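Local coordinates for protein N-acetylmuramoyl-L-alanine amidase (Mycolicibacterium smegmatis, PDB 7AGM) that probably remodels the cell wall as a zinc-dependent amidase that hydrolyses the bond between N-acetylmuramic acid and L-alanine in peptidoglycan, at residues N5-M9 against L70-T74; G16-D22 against R78-L84; S24-P30 against L84-E90. Numbering follows the deposited sequence.

Contact 1: residues N5-M9 against L70-T74; sequences NIAGM and LGVRT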
# COMPACT_ATOMS: atom_id res chain seq x y z
N ASN A 5 -7.31 -20.04 -10.84
CA ASN A 5 -7.19 -19.19 -12.03
C ASN A 5 -6.55 -17.84 -11.73
O ASN A 5 -6.86 -16.83 -12.38
CB ASN A 5 -8.51 -19.04 -12.78
CG ASN A 5 -8.44 -19.59 -14.20
OD1 ASN A 5 -7.89 -18.95 -15.09
ND2 ASN A 5 -8.98 -20.78 -14.39
N ILE A 6 -5.63 -17.79 -10.76
CA ILE A 6 -4.88 -16.57 -10.49
C ILE A 6 -3.42 -16.64 -10.91
O ILE A 6 -2.79 -15.58 -11.06
CB ILE A 6 -5.01 -16.07 -9.04
CG1 ILE A 6 -4.32 -17.02 -8.06
CG2 ILE A 6 -6.46 -15.85 -8.67
CD1 ILE A 6 -4.05 -16.38 -6.71
N ALA A 7 -2.85 -17.83 -11.08
CA ALA A 7 -1.46 -17.92 -11.52
C ALA A 7 -1.31 -17.21 -12.86
O ALA A 7 -2.21 -17.25 -13.71
CB ALA A 7 -1.03 -19.38 -11.63
N GLY A 8 -0.21 -16.50 -13.02
CA GLY A 8 0.03 -15.72 -14.21
C GLY A 8 -0.48 -14.30 -14.16
O GLY A 8 -0.03 -13.47 -14.96
N MET A 9 -1.43 -13.99 -13.27
CA MET A 9 -1.87 -12.62 -13.13
C MET A 9 -0.74 -11.76 -12.55
O MET A 9 0.23 -12.27 -11.99
CB MET A 9 -3.14 -12.55 -12.28
CG MET A 9 -4.32 -13.27 -12.95
SD MET A 9 -5.85 -13.24 -11.99
CE MET A 9 -6.55 -11.66 -12.46
N LEU A 70 2.21 -18.64 -5.16
CA LEU A 70 0.92 -18.85 -5.80
C LEU A 70 1.00 -18.74 -7.32
O LEU A 70 -0.04 -18.81 -8.00
CB LEU A 70 -0.11 -17.85 -5.26
CG LEU A 70 -0.41 -17.94 -3.76
CD1 LEU A 70 -1.24 -16.74 -3.29
CD2 LEU A 70 -1.13 -19.24 -3.42
N GLY A 71 2.20 -18.58 -7.88
CA GLY A 71 2.34 -18.44 -9.32
C GLY A 71 1.97 -17.07 -9.86
O GLY A 71 1.83 -16.92 -11.08
N VAL A 72 1.80 -16.08 -8.99
CA VAL A 72 1.41 -14.74 -9.39
C VAL A 72 2.68 -13.96 -9.75
O VAL A 72 3.68 -14.02 -9.03
CB VAL A 72 0.62 -14.04 -8.27
CG1 VAL A 72 0.41 -12.57 -8.59
CG2 VAL A 72 -0.73 -14.74 -8.05
N ARG A 73 2.64 -13.26 -10.89
CA ARG A 73 3.75 -12.42 -11.33
C ARG A 73 3.78 -11.15 -10.50
O ARG A 73 2.73 -10.57 -10.20
CB ARG A 73 3.55 -12.02 -12.79
CG ARG A 73 3.62 -13.14 -13.81
CD ARG A 73 3.38 -12.58 -15.21
NE ARG A 73 3.91 -13.42 -16.28
CZ ARG A 73 3.17 -14.16 -17.10
NH1 ARG A 73 1.84 -14.19 -16.98
NH2 ARG A 73 3.76 -14.88 -18.05
N THR A 74 4.98 -10.69 -10.16
CA THR A 74 5.12 -9.46 -9.41
C THR A 74 6.22 -8.58 -10.00
O THR A 74 7.16 -9.04 -10.65
CB THR A 74 5.42 -9.70 -7.91
OG1 THR A 74 6.66 -10.40 -7.76
CG2 THR A 74 4.30 -10.51 -7.25
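Three hydrogen bonds tie the loop 5-9 to residues 70-74. G8 N donates a hydrogen bond to G71 O at 2.8 Å, almost in line, at 166°; R73 NH1 reaches G8 O at 2.8 Å; and the backbone R73 N donates to M9 O at 2.8 Å. R73 thus holds two successive carbonyls, one with its main chain and one with its guanidinium, whose edge meets G8 O; the long arginine side chain suits this, being able to curl back to G8 O while its own N pairs with M9. The first segment presents these groups because it folds as a type II beta turn from I6 to M9, closed by M9 N to I6 O at 3.0 Å. G8 occupies the turn's third position with phi 89°, where a side chain would collide with the preceding carbonyl. G71 answers it on the other side: it ends helix 52-69 in a Schellman motif, again with positive phi, and a CB there would clash with that of A7. The contact therefore brings the lead-in to strand 10-15 beside the helix-to-strand connection that enters strand 73-76; strands 10-15 and 73-76 are parallel neighbours, 73-76 being the outermost, and R73 goes on to pair with V11. A7 CA lies 3.5 Å from G71 O in a CA-H...O contact. Beneath the polar layer, branched apolar side chains fill the space: I6 CD1 is 3.9 Å from V72 CG2 and 4.4 Å from L70 CD1. I6, M9 and V72 all rest on L216 of the C-terminal helix 198-219.

Contact 2: residues G16-D22 against R78-L84; sequences GHNGAND and RGNDNAL. With ZN (zinc ion), chain C.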
# COMPACT_ATOMS: atom_id res chain seq x y z
N GLY A 16 6.02 1.80 0.38
CA GLY A 16 6.05 3.25 0.43
C GLY A 16 7.40 3.79 0.89
O GLY A 16 8.09 3.19 1.72
N HIS A 17 7.76 4.94 0.32
CA HIS A 17 8.90 5.77 0.70
C HIS A 17 10.22 5.19 0.23
O HIS A 17 10.23 4.17 -0.46
CB HIS A 17 8.86 6.11 2.19
CG HIS A 17 7.52 6.63 2.62
ND1 HIS A 17 7.13 7.93 2.41
CD2 HIS A 17 6.47 6.00 3.20
CE1 HIS A 17 5.90 8.09 2.86
NE2 HIS A 17 5.47 6.94 3.33
N ASN A 18 11.34 5.84 0.57
CA ASN A 18 12.67 5.42 0.14
C ASN A 18 13.52 5.08 1.35
O ASN A 18 13.31 5.62 2.44
CB ASN A 18 13.43 6.55 -0.58
CG ASN A 18 12.63 7.21 -1.68
OD1 ASN A 18 11.89 6.56 -2.42
ND2 ASN A 18 12.81 8.52 -1.81
N GLY A 19 14.52 4.22 1.13
CA GLY A 19 15.48 3.93 2.18
C GLY A 19 16.46 5.05 2.45
O GLY A 19 17.11 5.05 3.50
N ALA A 20 16.58 6.00 1.53
CA ALA A 20 17.37 7.20 1.75
C ALA A 20 16.77 8.32 0.92
O ALA A 20 16.17 8.08 -0.13
CB ALA A 20 18.84 6.98 1.40
N ASN A 21 16.94 9.55 1.39
CA ASN A 21 16.38 10.72 0.73
C ASN A 21 17.45 11.78 0.52
O ASN A 21 18.41 11.87 1.28
CB ASN A 21 15.21 11.32 1.52
CG ASN A 21 14.03 10.39 1.61
OD1 ASN A 21 13.21 10.30 0.69
ND2 ASN A 21 13.93 9.67 2.72
N ASP A 22 17.27 12.57 -0.54
CA ASP A 22 18.14 13.72 -0.79
C ASP A 22 17.30 14.96 -1.09
O ASP A 22 16.09 14.97 -0.83
CB ASP A 22 19.15 13.44 -1.91
CG ASP A 22 18.50 13.38 -3.30
OD1 ASP A 22 17.25 13.33 -3.43
OD2 ASP A 22 19.26 13.36 -4.28
N ARG A 78 10.59 -0.34 -6.00
CA ARG A 78 11.97 -0.07 -5.63
C ARG A 78 12.65 -1.38 -5.30
O ARG A 78 11.99 -2.39 -5.01
CB ARG A 78 12.07 0.93 -4.47
CG ARG A 78 11.39 0.48 -3.18
CD ARG A 78 11.64 1.54 -2.12
NE ARG A 78 10.80 1.48 -0.92
CZ ARG A 78 11.26 1.23 0.31
NH1 ARG A 78 12.54 0.93 0.51
NH2 ARG A 78 10.43 1.28 1.34
N GLY A 79 13.98 -1.36 -5.34
CA GLY A 79 14.76 -2.57 -5.24
C GLY A 79 15.70 -2.65 -4.06
O GLY A 79 16.49 -3.59 -3.95
N ASN A 80 15.64 -1.67 -3.16
CA ASN A 80 16.45 -1.68 -1.95
C ASN A 80 15.78 -0.80 -0.90
O ASN A 80 14.76 -0.15 -1.15
CB ASN A 80 17.88 -1.19 -2.22
CG ASN A 80 17.91 0.24 -2.74
OD1 ASN A 80 17.44 1.17 -2.08
ND2 ASN A 80 18.49 0.42 -3.92
N ASP A 81 16.39 -0.76 0.28
CA ASP A 81 15.90 0.03 1.40
C ASP A 81 17.01 0.94 1.95
O ASP A 81 17.00 1.30 3.13
CB ASP A 81 15.33 -0.87 2.50
CG ASP A 81 14.57 -0.09 3.55
OD1 ASP A 81 13.80 0.81 3.16
OD2 ASP A 81 14.73 -0.38 4.76
N ASN A 82 17.96 1.33 1.10
CA ASN A 82 19.04 2.19 1.57
C ASN A 82 19.43 3.28 0.57
O ASN A 82 20.48 3.91 0.75
CB ASN A 82 20.28 1.36 1.97
CG ASN A 82 20.92 0.65 0.80
OD1 ASN A 82 20.32 0.51 -0.26
ND2 ASN A 82 22.16 0.21 0.98
N ALA A 83 18.63 3.53 -0.46
CA ALA A 83 18.96 4.54 -1.45
C ALA A 83 17.68 5.20 -1.94
O ALA A 83 16.57 4.82 -1.56
CB ALA A 83 19.77 3.92 -2.59
N LEU A 84 17.84 6.21 -2.80
CA LEU A 84 16.69 6.92 -3.34
C LEU A 84 15.78 5.98 -4.11
O LEU A 84 16.23 5.01 -4.73
CB LEU A 84 17.16 8.04 -4.27
CG LEU A 84 17.79 9.27 -3.61
CD1 LEU A 84 18.40 10.17 -4.67
CD2 LEU A 84 16.75 10.02 -2.80
ZN ZN C . 3.56 6.32 3.98
O HOH W 1 15.01 2.86 -0.84
O HOH W 2 3.69 8.12 5.14
O HOH W 3 2.58 8.07 2.99
O HOH W 4 1.97 6.49 5.31
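This contact carries one ligand of the amidase's zinc site, and in it the loop leaving strand 10-15 packs on the loop that follows strand 73-76. H17 points its CA-CB bond away from 78-84 and binds the metal through NE2 at 2.1 Å; E52, H107 and three waters complete the coordination, and H17 ND1 is held by the carbonyl of E41. Behind H17, R78 extends along the backbone. Its NH2 donates to G16 O at 3.0 Å, while NH1 forms a salt bridge with D81 OD1 at 2.9 Å and also bonds N80 O at 3.0 Å. D81 is shared with H53, and R78 NE is bound by P15 O. N80 OD1 accepts from N82 N at 3.2 Å, an Asx turn that shapes the second loop. G19 fits tightly, its CA 3.2 Å from D81 O, where any CB would clash. Water 1 accepts from G19 N (2.4 Å) and lies within hydrogen-bonding distance of A83 O (2.6 Å) and N80 O (3.0 Å), and a weak bond joins A20 N to A83 O at 3.3 Å. Farther out, L84 lays CD2 3.4 Å from A20 O and CD1 3.3 Å from OD2 of D22, whose OD1 is hydrogen-bonded to S24 OG. With its charge balanced by D81 and its donors spread over backbone carbonyls, R78 can fix the main chain next to a zinc ligand without itself touching the metal.

Contact 3: residues S24-P30 against L84-E90; sequences SIGRQVP and LGPCVDE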
# COMPACT_ATOMS: atom_id res chain seq x y z
N SER A 24 16.30 16.07 -3.87
CA SER A 24 15.41 15.94 -5.02
C SER A 24 14.00 15.49 -4.64
O SER A 24 13.11 15.53 -5.49
CB SER A 24 16.01 15.01 -6.08
OG SER A 24 16.37 13.76 -5.52
N ILE A 25 13.77 15.06 -3.40
CA ILE A 25 12.43 14.65 -2.99
C ILE A 25 11.47 15.81 -2.83
O ILE A 25 10.25 15.59 -2.75
CB ILE A 25 12.43 13.74 -1.75
CG1 ILE A 25 12.69 14.56 -0.48
CG2 ILE A 25 13.45 12.61 -1.91
CD1 ILE A 25 12.57 13.75 0.80
N GLY A 26 11.96 17.05 -2.78
CA GLY A 26 11.08 18.21 -2.70
C GLY A 26 10.56 18.72 -4.03
O GLY A 26 9.64 19.54 -4.04
N ARG A 27 11.12 18.25 -5.15
CA ARG A 27 10.66 18.67 -6.47
C ARG A 27 9.18 18.33 -6.66
O ARG A 27 8.70 17.29 -6.20
CB ARG A 27 11.49 17.97 -7.55
CG ARG A 27 11.11 18.37 -8.97
CD ARG A 27 11.95 17.63 -9.99
NE ARG A 27 11.84 16.18 -9.86
CZ ARG A 27 10.91 15.44 -10.44
NH1 ARG A 27 9.99 16.01 -11.21
NH2 ARG A 27 10.89 14.13 -10.26
N GLN A 28 8.47 19.22 -7.34
CA GLN A 28 7.02 19.08 -7.49
C GLN A 28 6.67 18.16 -8.66
O GLN A 28 7.25 18.26 -9.74
CB GLN A 28 6.39 20.46 -7.72
CG GLN A 28 6.50 21.38 -6.52
CD GLN A 28 5.82 20.81 -5.29
OE1 GLN A 28 4.59 20.75 -5.21
NE2 GLN A 28 6.61 20.40 -4.31
N VAL A 29 5.72 17.27 -8.42
CA VAL A 29 5.26 16.31 -9.42
C VAL A 29 3.74 16.35 -9.47
O VAL A 29 3.10 16.71 -8.47
CB VAL A 29 5.79 14.89 -9.14
CG1 VAL A 29 7.31 14.88 -9.01
CG2 VAL A 29 5.13 14.30 -7.90
N PRO A 30 3.11 16.01 -10.60
CA PRO A 30 1.65 16.13 -10.69
C PRO A 30 0.93 15.14 -9.78
O PRO A 30 1.40 14.03 -9.53
CB PRO A 30 1.36 15.81 -12.16
CG PRO A 30 2.53 15.02 -12.62
CD PRO A 30 3.71 15.55 -11.86
N LEU A 84 17.84 6.21 -2.80
CA LEU A 84 16.69 6.92 -3.34
C LEU A 84 15.78 5.98 -4.11
O LEU A 84 16.23 5.01 -4.73
CB LEU A 84 17.16 8.04 -4.27
CG LEU A 84 17.79 9.27 -3.61
CD1 LEU A 84 18.40 10.17 -4.67
CD2 LEU A 84 16.75 10.02 -2.80
N GLY A 85 14.48 6.26 -4.04
CA GLY A 85 13.47 5.56 -4.81
C GLY A 85 12.66 6.53 -5.63
O GLY A 85 12.85 7.75 -5.55
N PRO A 86 11.73 6.03 -6.45
CA PRO A 86 11.05 6.89 -7.42
C PRO A 86 10.05 7.83 -6.77
O PRO A 86 9.51 7.57 -5.70
CB PRO A 86 10.33 5.89 -8.34
CG PRO A 86 10.98 4.56 -8.08
CD PRO A 86 11.40 4.61 -6.64
N CYS A 87 9.78 8.94 -7.47
CA CYS A 87 8.75 9.89 -7.05
C CYS A 87 7.37 9.25 -7.11
O CYS A 87 7.14 8.23 -7.76
CB CYS A 87 8.75 11.12 -7.96
SG CYS A 87 10.31 12.01 -8.00
N VAL A 88 6.41 9.90 -6.44
CA VAL A 88 5.06 9.34 -6.33
C VAL A 88 4.38 9.24 -7.68
O VAL A 88 3.62 8.30 -7.93
CB VAL A 88 4.21 10.09 -5.28
CG1 VAL A 88 4.75 9.84 -3.87
CG2 VAL A 88 4.16 11.57 -5.59
N ASP A 89 4.63 10.19 -8.58
CA ASP A 89 4.07 10.08 -9.93
C ASP A 89 4.75 8.97 -10.72
O ASP A 89 4.09 8.23 -11.46
CB ASP A 89 4.11 11.42 -10.67
CG ASP A 89 5.52 11.93 -10.91
OD1 ASP A 89 6.43 11.64 -10.10
OD2 ASP A 89 5.71 12.68 -11.89
N GLU A 90 6.07 8.81 -10.53
CA GLU A 90 6.81 7.75 -11.20
C GLU A 90 6.35 6.36 -10.75
O GLU A 90 6.30 5.43 -11.56
CB GLU A 90 8.31 7.93 -10.96
CG GLU A 90 8.89 9.19 -11.60
CD GLU A 90 10.37 9.45 -11.26
OE1 GLU A 90 10.84 9.03 -10.18
OE2 GLU A 90 11.05 10.08 -12.10
O HOH W 5 9.00 12.51 -11.45
O HOH W 6 7.49 14.65 -12.78
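S24 opens the first segment in a 3-10 turn, its OG bonded to D22 and lying 4.2 Å from L84 CD1. I25 adds an apolar touch, CG2 to L84 CD2 at 4.3 Å. R27 then stretches across the gap: its NH2 comes within 3.2 Å of C87 SG and stays 4.5 Å from E90 OE2, beyond a salt bridge. Water fills the space between R27 and D89, with water 5 linking R27 NH2 (2.8 Å) to D89 OD1 (3.0 Å) and water 6 linking R27 NH1 (3.3 Å) to D89 OD2 (2.8 Å). V29 points toward the second segment, a compact branched residue that packs CG2 on V88 CG2 at 3.7 Å and CG1 on C87 CB at 4.2 Å, its CB 3.4 Å from D89 OD1. P30 sets CD 3.5 Å from D89 OD2. No direct hydrogen bond crosses. Instead, strand 28-30 pairs with 36-38 in a two-stranded antiparallel hairpin, and the disulfide between C39 and C87 fastens it to the start of helix 88-98. E90 OE1 accepts from C87 N at 2.9 Å, one half of a capping box whose N-cap residue is a disulfide cysteine.

How the contacts relate
The three contacts interleave along the chain because their first and second segments follow in the same order, the first in the N-terminal part of the sequence and the second between the end of helix 52-69 and the start of helix 88-98. Contact 1 lies at the strand-entry end of the sheet, its centre about 27 Å from that of contact 2 and 30 Å from that of contact 3, away from the zinc. Strands 10-15 and 73-76 lead from it to contact 2, which supplies the metal ligand H17. Contacts 2 and 3 have centres 12 Å apart, share L84, and meet where N18 OD1 lies 3.0 Å from G85 CA. Contact 3 stands farther from the metal, with the V88 side chain about 9 Å from the zinc.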